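Local coordinates for 1-phosphatidylinositol 4,5-bisphosphate phosphodiesterase (Drosophila melanogaster, PDB 6IRB), which is the No receptor potential A protein, a phosphoinositide phospholipase C of the beta class, represented here by a long, almost wholly helical segment, at residues Gln116-Ile120 against His197-Ile201; Leu134-Gln138 against Arg174-Lys179. The protein carries 2 engineered substitutions. One frame throughout, in Å; residues are numbered along the deposited sequence.

Both contacts join the same two long helices, 18-150 and 157-210, which run antiparallel as a hairpin. Contact 2 is nested inside the loop closed by contact 1, so it lies nearer the turn between the helices; the contact centres are 30 Å apart and their nearest atoms about 18 Å, with no touch. The two share a pattern. In each, a buried glutamine of helix 18-150 (Gln116, Gln138) lays CB over an aromatic ring (His197, Phe175) and gives its amide to that residue's carbonyl and to a side chain three residues on. Contact 1 adds a histidine hydrogen bond, contact 2 a charged rim.

Contact 1. Residues Gln116-Ile120 against His197-Ile201; sequences QAAQI and HSKQI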
ATOM      1  N   GLN A 116     -20.900 -15.991 -22.781  1.00 56.32           N
ATOM      2  CA  GLN A 116     -21.191 -17.389 -23.102  1.00 57.32           C
ATOM      3  C   GLN A 116     -22.687 -17.620 -23.258  1.00 64.29           C
ATOM      4  O   GLN A 116     -23.154 -18.126 -24.286  1.00 53.75           O
ATOM      5  CB  GLN A 116     -20.624 -18.323 -22.024  1.00 54.00           C
ATOM      6  CG  GLN A 116     -19.137 -18.192 -21.756  1.00 62.17           C
ATOM      7  CD  GLN A 116     -18.521 -19.504 -21.329  1.00 68.98           C
ATOM      8  OE1 GLN A 116     -19.146 -20.282 -20.613  1.00 80.57           O
ATOM      9  NE2 GLN A 116     -17.296 -19.767 -21.774  1.00 55.07           N
ATOM     10  N   ALA A 117     -23.454 -17.212 -22.243  1.00 59.68           N
ATOM     11  CA  ALA A 117     -24.904 -17.335 -22.301  1.00 60.82           C
ATOM     12  C   ALA A 117     -25.465 -16.540 -23.474  1.00 64.55           C
ATOM     13  O   ALA A 117     -26.362 -17.012 -24.182  1.00 72.15           O
ATOM     14  CB  ALA A 117     -25.519 -16.878 -20.976  1.00 56.76           C
ATOM     15  N   ALA A 118     -24.949 -15.327 -23.694  1.00 67.18           N
ATOM     16  CA  ALA A 118     -25.419 -14.518 -24.813  1.00 58.46           C
ATOM     17  C   ALA A 118     -25.226 -15.234 -26.145  1.00 63.26           C
ATOM     18  O   ALA A 118     -26.054 -15.082 -27.050  1.00 64.52           O
ATOM     19  CB  ALA A 118     -24.699 -13.172 -24.825  1.00 60.69           C
ATOM     20  N   GLN A 119     -24.152 -16.013 -26.292  1.00 56.89           N
ATOM     21  CA  GLN A 119     -23.961 -16.753 -27.536  1.00 62.52           C
ATOM     22  C   GLN A 119     -24.981 -17.881 -27.660  1.00 61.72           C
ATOM     23  O   GLN A 119     -25.579 -18.086 -28.725  1.00 62.39           O
ATOM     24  CB  GLN A 119     -22.539 -17.320 -27.633  1.00 56.46           C
ATOM     25  CG  GLN A 119     -21.421 -16.321 -27.898  1.00 58.60           C
ATOM     26  CD  GLN A 119     -20.043 -16.856 -27.522  1.00 69.28           C
ATOM     27  OE1 GLN A 119     -19.853 -18.059 -27.341  1.00 68.17           O
ATOM     28  NE2 GLN A 119     -19.058 -15.970 -27.494  1.00 72.46           N
ATOM     29  N   ILE A 120     -25.133 -18.665 -26.590  1.00 60.51           N
ATOM     30  CA  ILE A 120     -26.178 -19.687 -26.509  1.00 62.66           C
ATOM     31  C   ILE A 120     -27.535 -19.143 -26.950  1.00 57.16           C
ATOM     32  O   ILE A 120     -28.192 -19.704 -27.835  1.00 51.64           O
ATOM     33  CB  ILE A 120     -26.232 -20.277 -25.087  1.00 64.32           C
ATOM     34  CG1 ILE A 120     -24.916 -20.987 -24.756  1.00 55.76           C
ATOM     35  CG2 ILE A 120     -27.376 -21.248 -24.954  1.00 72.29           C
ATOM     36  CD1 ILE A 120     -24.706 -22.312 -25.488  1.00 53.11           C
ATOM     37  N   HIS A 197     -17.699 -23.115 -24.898  1.00 50.94           N
ATOM     38  CA  HIS A 197     -17.911 -22.437 -23.623  1.00 48.29           C
ATOM     39  C   HIS A 197     -17.264 -23.211 -22.484  1.00 50.61           C
ATOM     40  O   HIS A 197     -16.578 -22.632 -21.634  1.00 50.11           O
ATOM     41  CB  HIS A 197     -19.402 -22.221 -23.384  1.00 51.37           C
ATOM     42  CG  HIS A 197     -20.009 -21.195 -24.296  1.00 57.26           C
ATOM     43  ND1 HIS A 197     -21.249 -21.353 -24.876  1.00 63.07           N
ATOM     44  CD2 HIS A 197     -19.537 -20.008 -24.746  1.00 60.74           C
ATOM     45  CE1 HIS A 197     -21.523 -20.300 -25.628  1.00 61.78           C
ATOM     46  NE2 HIS A 197     -20.500 -19.469 -25.568  1.00 59.71           N
ATOM     47  N   SER A 198     -17.499 -24.523 -22.443  1.00 52.49           N
ATOM     48  CA  SER A 198     -16.901 -25.365 -21.414  1.00 59.10           C
ATOM     49  C   SER A 198     -15.384 -25.211 -21.365  1.00 61.49           C
ATOM     50  O   SER A 198     -14.809 -24.974 -20.298  1.00 73.47           O
ATOM     51  CB  SER A 198     -17.269 -26.824 -21.654  1.00 73.02           C
ATOM     52  OG  SER A 198     -17.178 -27.559 -20.448  1.00 85.64           O
ATOM     53  N   LYS A 199     -14.709 -25.401 -22.500  1.00 46.03           N
ATOM     54  CA  LYS A 199     -13.253 -25.264 -22.501  1.00 54.88           C
ATOM     55  C   LYS A 199     -12.807 -23.864 -22.079  1.00 59.94           C
ATOM     56  O   LYS A 199     -11.851 -23.725 -21.308  1.00 73.30           O
ATOM     57  CB  LYS A 199     -12.678 -25.685 -23.850  1.00 54.09           C
ATOM     58  CG  LYS A 199     -12.314 -27.184 -23.794  1.00 73.37           C
ATOM     59  CD  LYS A 199     -12.269 -27.897 -25.133  1.00 76.85           C
ATOM     60  CE  LYS A 199     -11.405 -29.162 -25.043  1.00 84.87           C
ATOM     61  NZ  LYS A 199     -11.548 -29.909 -23.750  1.00 87.44           N
ATOM     62  N   GLN A 200     -13.450 -22.816 -22.603  1.00 47.93           N
ATOM     63  CA  GLN A 200     -13.119 -21.459 -22.169  1.00 49.24           C
ATOM     64  C   GLN A 200     -13.083 -21.350 -20.652  1.00 56.19           C
ATOM     65  O   GLN A 200     -12.156 -20.762 -20.083  1.00 66.49           O
ATOM     66  CB  GLN A 200     -14.111 -20.458 -22.745  1.00 44.50           C
ATOM     67  CG  GLN A 200     -13.986 -20.258 -24.230  1.00 43.39           C
ATOM     68  CD  GLN A 200     -15.266 -19.745 -24.862  1.00 71.22           C
ATOM     69  OE1 GLN A 200     -16.101 -19.135 -24.188  1.00 69.34           O
ATOM     70  NE2 GLN A 200     -15.404 -19.939 -26.176  1.00 64.30           N
ATOM     71  N   ILE A 201     -14.099 -21.907 -19.983  1.00 56.56           N
ATOM     72  CA  ILE A 201     -14.173 -21.882 -18.521  1.00 53.21           C
ATOM     73  C   ILE A 201     -12.953 -22.563 -17.918  1.00 55.56           C
ATOM     74  O   ILE A 201     -12.222 -21.985 -17.102  1.00 54.13           O
ATOM     75  CB  ILE A 201     -15.466 -22.569 -18.047  1.00 55.79           C
ATOM     76  CG1 ILE A 201     -16.700 -21.769 -18.466  1.00 71.34           C
ATOM     77  CG2 ILE A 201     -15.418 -22.875 -16.551  1.00 54.21           C
ATOM     78  CD1 ILE A 201     -17.913 -22.627 -18.756  1.00 85.44           C
TER
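Gln116 and His197 are the closest-facing residues of the two segments, CA to CA 6.0 Å; the segment axes approach to 11.7 Å, with 175° between their N-to-C directions. The Gln116 side chain leaves its helix with chi1 in m and a chi2 of -149°, between wells. This carries the amide across to the opposite helix: Gln116 NE2 donates to His197 O at 3.0 Å and to Gln200 OE1 at 2.8 Å. His197 O thus accepts twice, since it also holds Ile201 N within its own helix at 3.1 Å. The Gln116 oxygen is turned the other way, OE1 lying 3.2 Å from Ile201 CD1.

His197, also m at chi1, slips its ring beside the Gln116 stem. Gln116 CB sits over one ring face, 3.7 Å from the centroid, a CH-pi contact, while at the ring edge His197 NE2 donates to Gln119 OE1 in a very short 2.4 Å bond. Gln119 reaches it in an m, t conformation. Ile120, m at both chi angles, brings CG1 to 3.6 Å from His197 CE1 and also packs on Met190, Leu193 and Lys194 of helix 157-210. The interface is therefore polar: buried Gln116 and His197 are each tied to the other helix by directional hydrogen bonds, with the help of the partly exposed Gln119 and Gln200, where an aliphatic core would offer none.

Contact 2. Residues Leu134-Gln138 against Arg174-Lys179; sequences LNAKQ and RFMEEK
A buried glutamine bonds twice across this otherwise surface-lying helix pair: Gln138 NE2 donates to the Phe175 O at 3.0 Å and to Glu178 OE1 at 2.7 Å. Build both segments as regular alpha-helix (phi -47 to -72°, psi -39 to -60°), antiparallel at 165° with the axes 11.2 Å apart, pairing Gln138 with Phe175 (CA-CA 6.6 Å) and Leu134 with Lys179 (CA-CA 8.4 Å). Set Gln138 and Glu178 to m, t, both with CA-CB toward the partner helix. Phe175, chi1 m and chi2 near -7°, offers a ring face to Gln138 CB, 4.1 Å from the centroid in a CH-pi contact; Phe175 O also accepts Lys179 N intrahelically at 3.1 Å.

Lys179 (m, m, t, t) reaches across, its NZ donating to Asn135 OD1 at 2.6 Å. Leu134 (t, p) makes loose contacts, CD2 lying 4.4 Å from Glu178 CB and 4.5 Å from Lys179 CE. Glu178 OE2 forms an intrahelical salt bridge with Arg174 (t, t, t) NE at 3.3 Å and a long one with Lys137 (t, t, t, m) NZ at 3.7 Å, a network offsetting the like charges of Lys137 NZ and Arg174 NH2, 3.9 Å apart. A buried glutamine flanked by charged side chains thus joins the two arms of a long antiparallel helical hairpin. Further along helix 18-150, Arg174 and Phe175 touch Met141, and Lys179 touches Ile131.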
ATOM      1  N   LEU A 134     -37.577 -22.676 -42.865  1.00 59.70           N
ATOM      2  CA  LEU A 134     -37.793 -23.976 -43.489  1.00 63.16           C
ATOM      3  C   LEU A 134     -39.278 -24.284 -43.667  1.00 64.70           C
ATOM      4  O   LEU A 134     -39.718 -24.659 -44.761  1.00 59.87           O
ATOM      5  CB  LEU A 134     -37.113 -25.067 -42.674  1.00 69.58           C
ATOM      6  CG  LEU A 134     -37.120 -26.339 -43.517  1.00 81.79           C
ATOM      7  CD1 LEU A 134     -36.302 -26.129 -44.795  1.00 90.29           C
ATOM      8  CD2 LEU A 134     -36.614 -27.538 -42.717  1.00 82.94           C
ATOM      9  N   ASN A 135     -40.052 -24.181 -42.578  1.00 58.95           N
ATOM     10  CA  ASN A 135     -41.495 -24.412 -42.634  1.00 52.92           C
ATOM     11  C   ASN A 135     -42.116 -23.674 -43.807  1.00 64.32           C
ATOM     12  O   ASN A 135     -42.848 -24.264 -44.611  1.00 64.69           O
ATOM     13  CB  ASN A 135     -42.160 -23.971 -41.329  1.00 58.33           C
ATOM     14  CG  ASN A 135     -42.048 -25.001 -40.227  1.00 69.63           C
ATOM     15  OD1 ASN A 135     -41.409 -26.040 -40.391  1.00 67.40           O
ATOM     16  ND2 ASN A 135     -42.664 -24.707 -39.080  1.00 80.58           N
ATOM     17  N   ALA A 136     -41.855 -22.365 -43.890  1.00 54.74           N
ATOM     18  CA  ALA A 136     -42.316 -21.573 -45.019  1.00 57.84           C
ATOM     19  C   ALA A 136     -41.933 -22.221 -46.346  1.00 57.47           C
ATOM     20  O   ALA A 136     -42.804 -22.566 -47.154  1.00 82.90           O
ATOM     21  CB  ALA A 136     -41.742 -20.160 -44.921  1.00 68.21           C
ATOM     22  N   LYS A 137     -40.630 -22.415 -46.581  1.00 60.32           N
ATOM     23  CA  LYS A 137     -40.187 -23.023 -47.835  1.00 69.06           C
ATOM     24  C   LYS A 137     -40.957 -24.306 -48.116  1.00 62.18           C
ATOM     25  O   LYS A 137     -41.466 -24.516 -49.227  1.00 55.07           O
ATOM     26  CB  LYS A 137     -38.681 -23.292 -47.810  1.00 76.80           C
ATOM     27  CG  LYS A 137     -38.139 -23.857 -49.126  1.00 81.11           C
ATOM     28  CD  LYS A 137     -36.613 -23.812 -49.196  1.00 92.28           C
ATOM     29  CE  LYS A 137     -36.047 -24.846 -50.180  1.00 95.06           C
ATOM     30  NZ  LYS A 137     -36.516 -26.249 -49.921  1.00 88.64           N
ATOM     31  N   GLN A 138     -41.083 -25.164 -47.099  1.00 62.35           N
ATOM     32  CA  GLN A 138     -41.852 -26.390 -47.271  1.00 63.56           C
ATOM     33  C   GLN A 138     -43.284 -26.059 -47.651  1.00 66.81           C
ATOM     34  O   GLN A 138     -43.832 -26.610 -48.615  1.00 71.53           O
ATOM     35  CB  GLN A 138     -41.811 -27.232 -45.994  1.00 55.72           C
ATOM     36  CG  GLN A 138     -40.430 -27.799 -45.672  1.00 61.50           C
ATOM     37  CD  GLN A 138     -40.462 -28.898 -44.620  1.00 56.86           C
ATOM     38  OE1 GLN A 138     -41.410 -29.007 -43.843  1.00 65.28           O
ATOM     39  NE2 GLN A 138     -39.429 -29.727 -44.603  1.00 51.61           N
ATOM     40  N   ARG A 174     -40.001 -35.974 -48.178  1.00 63.15           N
ATOM     41  CA  ARG A 174     -38.932 -34.989 -48.294  1.00 58.64           C
ATOM     42  C   ARG A 174     -39.012 -33.998 -47.135  1.00 57.37           C
ATOM     43  O   ARG A 174     -37.983 -33.629 -46.551  1.00 49.12           O
ATOM     44  CB  ARG A 174     -39.001 -34.323 -49.673  1.00 55.79           C
ATOM     45  CG  ARG A 174     -38.150 -33.087 -49.903  1.00 63.19           C
ATOM     46  CD  ARG A 174     -38.761 -32.221 -51.014  1.00 66.51           C
ATOM     47  NE  ARG A 174     -38.114 -30.914 -51.159  1.00 66.25           N
ATOM     48  CZ  ARG A 174     -37.155 -30.642 -52.046  1.00 62.04           C
ATOM     49  NH1 ARG A 174     -36.727 -31.586 -52.873  1.00 52.73           N
ATOM     50  NH2 ARG A 174     -36.628 -29.423 -52.108  1.00 60.69           N
ATOM     51  N   PHE A 175     -40.228 -33.542 -46.805  1.00 60.13           N
ATOM     52  CA  PHE A 175     -40.409 -32.614 -45.692  1.00 52.49           C
ATOM     53  C   PHE A 175     -39.893 -33.200 -44.396  1.00 49.25           C
ATOM     54  O   PHE A 175     -39.296 -32.496 -43.578  1.00 47.10           O
ATOM     55  CB  PHE A 175     -41.888 -32.288 -45.507  1.00 66.37           C
ATOM     56  CG  PHE A 175     -42.495 -31.504 -46.630  1.00 93.04           C
ATOM     57  CD1 PHE A 175     -41.712 -30.994 -47.652  1.00 97.85           C
ATOM     58  CD2 PHE A 175     -43.860 -31.267 -46.659  1.00 99.34           C
ATOM     59  CE1 PHE A 175     -42.283 -30.263 -48.677  1.00 88.61           C
ATOM     60  CE2 PHE A 175     -44.434 -30.534 -47.688  1.00 88.99           C
ATOM     61  CZ  PHE A 175     -43.644 -30.033 -48.696  1.00 81.93           C
HETATM   62  N   MSE A 176     -40.114 -34.484 -44.192  1.00 51.87           N
HETATM   63  CA  MSE A 176     -39.649 -35.146 -42.990  1.00 71.25           C
HETATM   64  C   MSE A 176     -38.145 -35.347 -42.975  1.00 75.23           C
HETATM   65  O   MSE A 176     -37.516 -35.173 -41.933  1.00 82.42           O
HETATM   66  CB  MSE A 176     -40.401 -36.450 -42.808  1.00 99.61           C
HETATM   67  CG  MSE A 176     -41.754 -36.185 -42.182  1.00137.07           C
HETATM   68 SE   MSE A 176     -43.124 -37.478 -42.627  1.00180.95          SE
HETATM   69  CE  MSE A 176     -43.398 -38.278 -40.867  1.00178.21           C
ATOM     70  N   GLU A 177     -37.562 -35.752 -44.104  1.00 73.15           N
ATOM     71  CA  GLU A 177     -36.110 -35.890 -44.151  1.00 76.88           C
ATOM     72  C   GLU A 177     -35.439 -34.537 -43.928  1.00 70.61           C
ATOM     73  O   GLU A 177     -34.474 -34.425 -43.161  1.00 61.52           O
ATOM     74  CB  GLU A 177     -35.672 -36.513 -45.474  1.00 89.16           C
ATOM     75  CG  GLU A 177     -36.352 -37.845 -45.812  1.00118.42           C
ATOM     76  CD  GLU A 177     -36.588 -38.752 -44.602  1.00136.88           C
ATOM     77  OE1 GLU A 177     -35.783 -39.684 -44.378  1.00143.43           O
ATOM     78  OE2 GLU A 177     -37.603 -38.556 -43.895  1.00139.04           O
ATOM     79  N   GLU A 178     -35.924 -33.501 -44.621  1.00 66.76           N
ATOM     80  CA  GLU A 178     -35.468 -32.137 -44.363  1.00 54.33           C
ATOM     81  C   GLU A 178     -35.496 -31.809 -42.870  1.00 56.20           C
ATOM     82  O   GLU A 178     -34.540 -31.244 -42.323  1.00 51.23           O
ATOM     83  CB  GLU A 178     -36.320 -31.138 -45.149  1.00 48.92           C
ATOM     84  CG  GLU A 178     -35.874 -30.920 -46.590  1.00 64.89           C
ATOM     85  CD  GLU A 178     -36.827 -30.029 -47.387  1.00 88.36           C
ATOM     86  OE1 GLU A 178     -37.886 -29.645 -46.843  1.00 95.30           O
ATOM     87  OE2 GLU A 178     -36.503 -29.684 -48.550  1.00 98.42           O
ATOM     88  N   LYS A 179     -36.594 -32.167 -42.195  1.00 51.59           N
ATOM     89  CA  LYS A 179     -36.722 -31.896 -40.768  1.00 54.71           C
ATOM     90  C   LYS A 179     -35.689 -32.661 -39.952  1.00 67.57           C
ATOM     91  O   LYS A 179     -35.089 -32.108 -39.021  1.00 61.85           O
ATOM     92  CB  LYS A 179     -38.131 -32.246 -40.302  1.00 57.77           C
ATOM     93  CG  LYS A 179     -39.157 -31.217 -40.672  1.00 67.97           C
ATOM     94  CD  LYS A 179     -39.290 -30.164 -39.584  1.00 68.72           C
ATOM     95  CE  LYS A 179     -39.979 -28.919 -40.120  1.00 63.77           C
ATOM     96  NZ  LYS A 179     -40.729 -28.187 -39.061  1.00 67.00           N
TER